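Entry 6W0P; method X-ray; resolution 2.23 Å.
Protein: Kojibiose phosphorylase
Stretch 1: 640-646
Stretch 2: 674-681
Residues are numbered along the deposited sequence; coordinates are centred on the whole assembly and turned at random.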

ATOM      1  N   ASP A 640     -12.931  37.299   1.379  1.00 37.07           N
ATOM      2  CA  ASP A 640     -12.395  35.938   1.620  1.00 35.86           C
ATOM      3  C   ASP A 640     -12.909  35.377   2.956  1.00 33.76           C
ATOM      4  O   ASP A 640     -13.314  34.205   2.996  1.00 31.97           O
ATOM      5  CB  ASP A 640     -10.873  35.973   1.658  1.00 37.75           C
ATOM      6  CG  ASP A 640     -10.216  36.168   0.312  1.00 39.13           C
ATOM      7  OD1 ASP A 640     -10.940  36.455  -0.642  1.00 39.51           O
ATOM      8  OD2 ASP A 640      -8.970  36.031   0.254  1.00 42.83           O
ATOM      9  N   ALA A 641     -12.850  36.150   4.043  1.00 32.68           N
ATOM     10  CA  ALA A 641     -13.297  35.657   5.371  1.00 31.49           C
ATOM     11  C   ALA A 641     -14.747  35.177   5.247  1.00 30.62           C
ATOM     12  O   ALA A 641     -15.054  34.095   5.758  1.00 29.54           O
ATOM     13  CB  ALA A 641     -13.157  36.701   6.452  1.00 31.28           C
ATOM     14  N   ASN A 642     -15.595  35.961   4.585  1.00 30.60           N
ATOM     15  CA  ASN A 642     -17.056  35.701   4.492  1.00 31.14           C
ATOM     16  C   ASN A 642     -17.310  34.529   3.526  1.00 30.37           C
ATOM     17  O   ASN A 642     -18.140  33.656   3.857  1.00 28.77           O
ATOM     18  CB  ASN A 642     -17.815  36.982   4.133  1.00 32.19           C
ATOM     19  CG  ASN A 642     -18.095  37.835   5.350  1.00 33.12           C
ATOM     20  OD1 ASN A 642     -19.199  37.802   5.869  1.00 34.15           O
ATOM     21  ND2 ASN A 642     -17.102  38.563   5.852  1.00 34.57           N
ATOM     22  N   ASN A 643     -16.609  34.492   2.389  1.00 30.55           N
ATOM     23  CA  ASN A 643     -16.713  33.385   1.397  1.00 31.49           C
ATOM     24  C   ASN A 643     -16.347  32.038   2.054  1.00 30.67           C
ATOM     25  O   ASN A 643     -17.129  31.067   1.892  1.00 30.85           O
ATOM     26  CB  ASN A 643     -15.878  33.655   0.136  1.00 31.88           C
ATOM     27  CG  ASN A 643     -16.503  34.692  -0.763  1.00 32.99           C
ATOM     28  OD1 ASN A 643     -17.675  35.025  -0.600  1.00 33.43           O
ATOM     29  ND2 ASN A 643     -15.720  35.231  -1.692  1.00 33.80           N
ATOM     30  N   PHE A 644     -15.222  31.978   2.779  1.00 30.47           N
ATOM     31  CA  PHE A 644     -14.719  30.758   3.466  1.00 30.10           C
ATOM     32  C   PHE A 644     -15.675  30.332   4.595  1.00 30.09           C
ATOM     33  O   PHE A 644     -15.832  29.073   4.832  1.00 29.26           O
ATOM     34  CB  PHE A 644     -13.284  30.947   3.977  1.00 30.78           C
ATOM     35  CG  PHE A 644     -12.224  30.744   2.918  1.00 31.35           C
ATOM     36  CD1 PHE A 644     -12.180  29.554   2.182  1.00 31.52           C
ATOM     37  CD2 PHE A 644     -11.264  31.717   2.663  1.00 32.18           C
ATOM     38  CE1 PHE A 644     -11.231  29.355   1.191  1.00 31.64           C
ATOM     39  CE2 PHE A 644     -10.306  31.522   1.669  1.00 32.41           C
ATOM     40  CZ  PHE A 644     -10.279  30.330   0.950  1.00 32.32           C
ATOM     41  N   PHE A 645     -16.296  31.280   5.296  1.00 29.05           N
ATOM     42  CA  PHE A 645     -17.342  30.916   6.274  1.00 29.28           C
ATOM     43  C   PHE A 645     -18.449  30.170   5.533  1.00 29.87           C
ATOM     44  O   PHE A 645     -18.707  29.048   5.933  1.00 30.49           O
ATOM     45  CB  PHE A 645     -17.926  32.106   7.028  1.00 29.62           C
ATOM     46  CG  PHE A 645     -18.957  31.681   8.043  1.00 29.62           C
ATOM     47  CD1 PHE A 645     -18.571  31.181   9.279  1.00 29.26           C
ATOM     48  CD2 PHE A 645     -20.310  31.761   7.757  1.00 29.73           C
ATOM     49  CE1 PHE A 645     -19.512  30.785  10.212  1.00 29.11           C
ATOM     50  CE2 PHE A 645     -21.254  31.379   8.697  1.00 29.41           C
ATOM     51  CZ  PHE A 645     -20.851  30.885   9.919  1.00 29.26           C
ATOM     52  N   GLY A 646     -19.030  30.766   4.481  1.00 30.54           N
ATOM     53  CA  GLY A 646     -20.068  30.169   3.610  1.00 30.94           C
ATOM     54  C   GLY A 646     -21.094  29.355   4.386  1.00 31.38           C
ATOM     55  O   GLY A 646     -21.781  29.926   5.235  1.00 30.56           O
ATOM     56  N   MET A 674     -15.435  27.762  15.906  1.00 31.37           N
ATOM     57  CA  MET A 674     -14.086  28.359  15.755  1.00 32.32           C
ATOM     58  C   MET A 674     -14.135  29.534  14.779  1.00 30.84           C
ATOM     59  O   MET A 674     -13.575  30.599  15.118  1.00 29.66           O
ATOM     60  CB  MET A 674     -13.109  27.327  15.198  1.00 34.27           C
ATOM     61  CG  MET A 674     -13.024  26.111  16.055  1.00 35.42           C
ATOM     62  SD  MET A 674     -11.654  26.329  17.144  1.00 39.06           S
ATOM     63  CE  MET A 674     -10.295  25.929  16.057  1.00 34.29           C
ATOM     64  N   ASN A 675     -14.742  29.309  13.603  1.00 29.59           N
ATOM     65  CA  ASN A 675     -14.894  30.338  12.547  1.00 29.29           C
ATOM     66  C   ASN A 675     -15.591  31.570  13.145  1.00 29.10           C
ATOM     67  O   ASN A 675     -15.202  32.709  12.767  1.00 28.79           O
ATOM     68  CB  ASN A 675     -15.617  29.838  11.300  1.00 28.70           C
ATOM     69  CG  ASN A 675     -15.142  30.530  10.036  1.00 29.58           C
ATOM     70  OD1 ASN A 675     -15.107  29.905   8.977  1.00 29.88           O
ATOM     71  ND2 ASN A 675     -14.815  31.821  10.119  1.00 28.83           N
ATOM     72  N   ILE A 676     -16.558  31.380  14.050  1.00 28.43           N
ATOM     73  CA  ILE A 676     -17.331  32.520  14.637  1.00 28.79           C
ATOM     74  C   ILE A 676     -16.457  33.236  15.682  1.00 28.18           C
ATOM     75  O   ILE A 676     -16.306  34.471  15.543  1.00 28.43           O
ATOM     76  CB  ILE A 676     -18.698  32.058  15.179  1.00 29.21           C
ATOM     77  CG1 ILE A 676     -19.641  31.690  14.022  1.00 29.68           C
ATOM     78  CG2 ILE A 676     -19.282  33.124  16.097  1.00 29.34           C
ATOM     79  CD1 ILE A 676     -20.992  31.072  14.442  1.00 29.59           C
ATOM     80  N   VAL A 677     -15.830  32.503  16.616  1.00 27.52           N
ATOM     81  CA  VAL A 677     -15.180  33.107  17.821  1.00 27.73           C
ATOM     82  C   VAL A 677     -13.716  33.491  17.539  1.00 28.04           C
ATOM     83  O   VAL A 677     -13.329  34.630  17.894  1.00 28.75           O
ATOM     84  CB  VAL A 677     -15.333  32.212  19.059  1.00 27.84           C
ATOM     85  CG1 VAL A 677     -14.569  32.751  20.244  1.00 27.97           C
ATOM     86  CG2 VAL A 677     -16.790  32.039  19.443  1.00 28.12           C
ATOM     87  N   TYR A 678     -12.913  32.630  16.928  1.00 28.07           N
ATOM     88  CA  TYR A 678     -11.534  32.973  16.498  1.00 28.92           C
ATOM     89  C   TYR A 678     -11.568  33.871  15.256  1.00 29.14           C
ATOM     90  O   TYR A 678     -10.686  34.723  15.114  1.00 28.91           O
ATOM     91  CB  TYR A 678     -10.691  31.733  16.223  1.00 28.91           C
ATOM     92  CG  TYR A 678     -10.250  31.003  17.463  1.00 29.94           C
ATOM     93  CD1 TYR A 678      -9.413  31.603  18.390  1.00 30.82           C
ATOM     94  CD2 TYR A 678     -10.649  29.702  17.710  1.00 30.66           C
ATOM     95  CE1 TYR A 678      -8.998  30.943  19.540  1.00 31.04           C
ATOM     96  CE2 TYR A 678     -10.236  29.024  18.849  1.00 31.29           C
ATOM     97  CZ  TYR A 678      -9.427  29.654  19.776  1.00 30.93           C
ATOM     98  OH  TYR A 678      -8.997  28.960  20.866  1.00 31.96           O
ATOM     99  N   GLY A 679     -12.556  33.664  14.386  1.00 29.43           N
ATOM    100  CA  GLY A 679     -12.662  34.338  13.083  1.00 29.46           C
ATOM    101  C   GLY A 679     -13.282  35.709  13.232  1.00 29.85           C
ATOM    102  O   GLY A 679     -12.531  36.679  13.435  1.00 29.96           O
ATOM    103  N   PHE A 680     -14.601  35.793  13.109  1.00 29.70           N
ATOM    104  CA  PHE A 680     -15.328  37.076  13.174  1.00 30.46           C
ATOM    105  C   PHE A 680     -15.025  37.745  14.511  1.00 30.84           C
ATOM    106  O   PHE A 680     -14.790  38.938  14.477  1.00 32.57           O
ATOM    107  CB  PHE A 680     -16.814  36.877  12.901  1.00 30.65           C
ATOM    108  CG  PHE A 680     -17.105  36.392  11.504  1.00 30.59           C
ATOM    109  CD1 PHE A 680     -16.765  37.156  10.397  1.00 31.20           C
ATOM    110  CD2 PHE A 680     -17.708  35.170  11.291  1.00 30.02           C
ATOM    111  CE1 PHE A 680     -17.017  36.698   9.112  1.00 31.14           C
ATOM    112  CE2 PHE A 680     -17.962  34.721  10.010  1.00 30.00           C
ATOM    113  CZ  PHE A 680     -17.608  35.472   8.927  1.00 30.44           C
ATOM    114  N   GLY A 681     -14.975  37.008  15.621  1.00 31.10           N
ATOM    115  CA  GLY A 681     -14.726  37.580  16.963  1.00 30.75           C
ATOM    116  C   GLY A 681     -13.280  38.011  17.163  1.00 30.84           C
ATOM    117  O   GLY A 681     -13.048  38.890  18.005  1.00 31.60           O
TER
HETATM  118  O   HOH W   1     -15.689  27.815   7.343  1.00 28.62           O

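No direct hydrogen bond joins these two nearly antiparallel helices; the one polar link runs through a water. The water oxygen donates to Phe644 O at 2.8 Å and to Asn675 OD1 at 2.7 Å, bridging a gap of 4.3 Å between Phe644 O and Asn675 OD1. The carbonyl lies near the C-terminal end of its helix, where a short amide can share a water with it, while Asn675 ND2 is satisfied elsewhere in the structure.

The helix axes come no closer than 11.4 Å, and the two phenylalanine rings fill much of the space between them. Phe645, chi1 t, points toward the other helix and gives up the most surface. Its CD1 lies 3.6 Å from Asn675 CG, at the ring edge, and its CE1 packs 3.9 Å from Ile676 CG1. Phe680 starts sideways, but its ring reaches in and turns an edge toward the face of Phe645 in an offset pair, centroids 5.5 Å apart and planes at 65°; Phe645 CD1 to Phe680 CE2 is 3.7 Å.

Ala641 meets the Phe680 ring through its backbone, with O 4.3 Å from Phe680 CZ. Gly679 serves its own helix rather than the contact: in the wider pi-type turn, a CB would clash with Asn675 O.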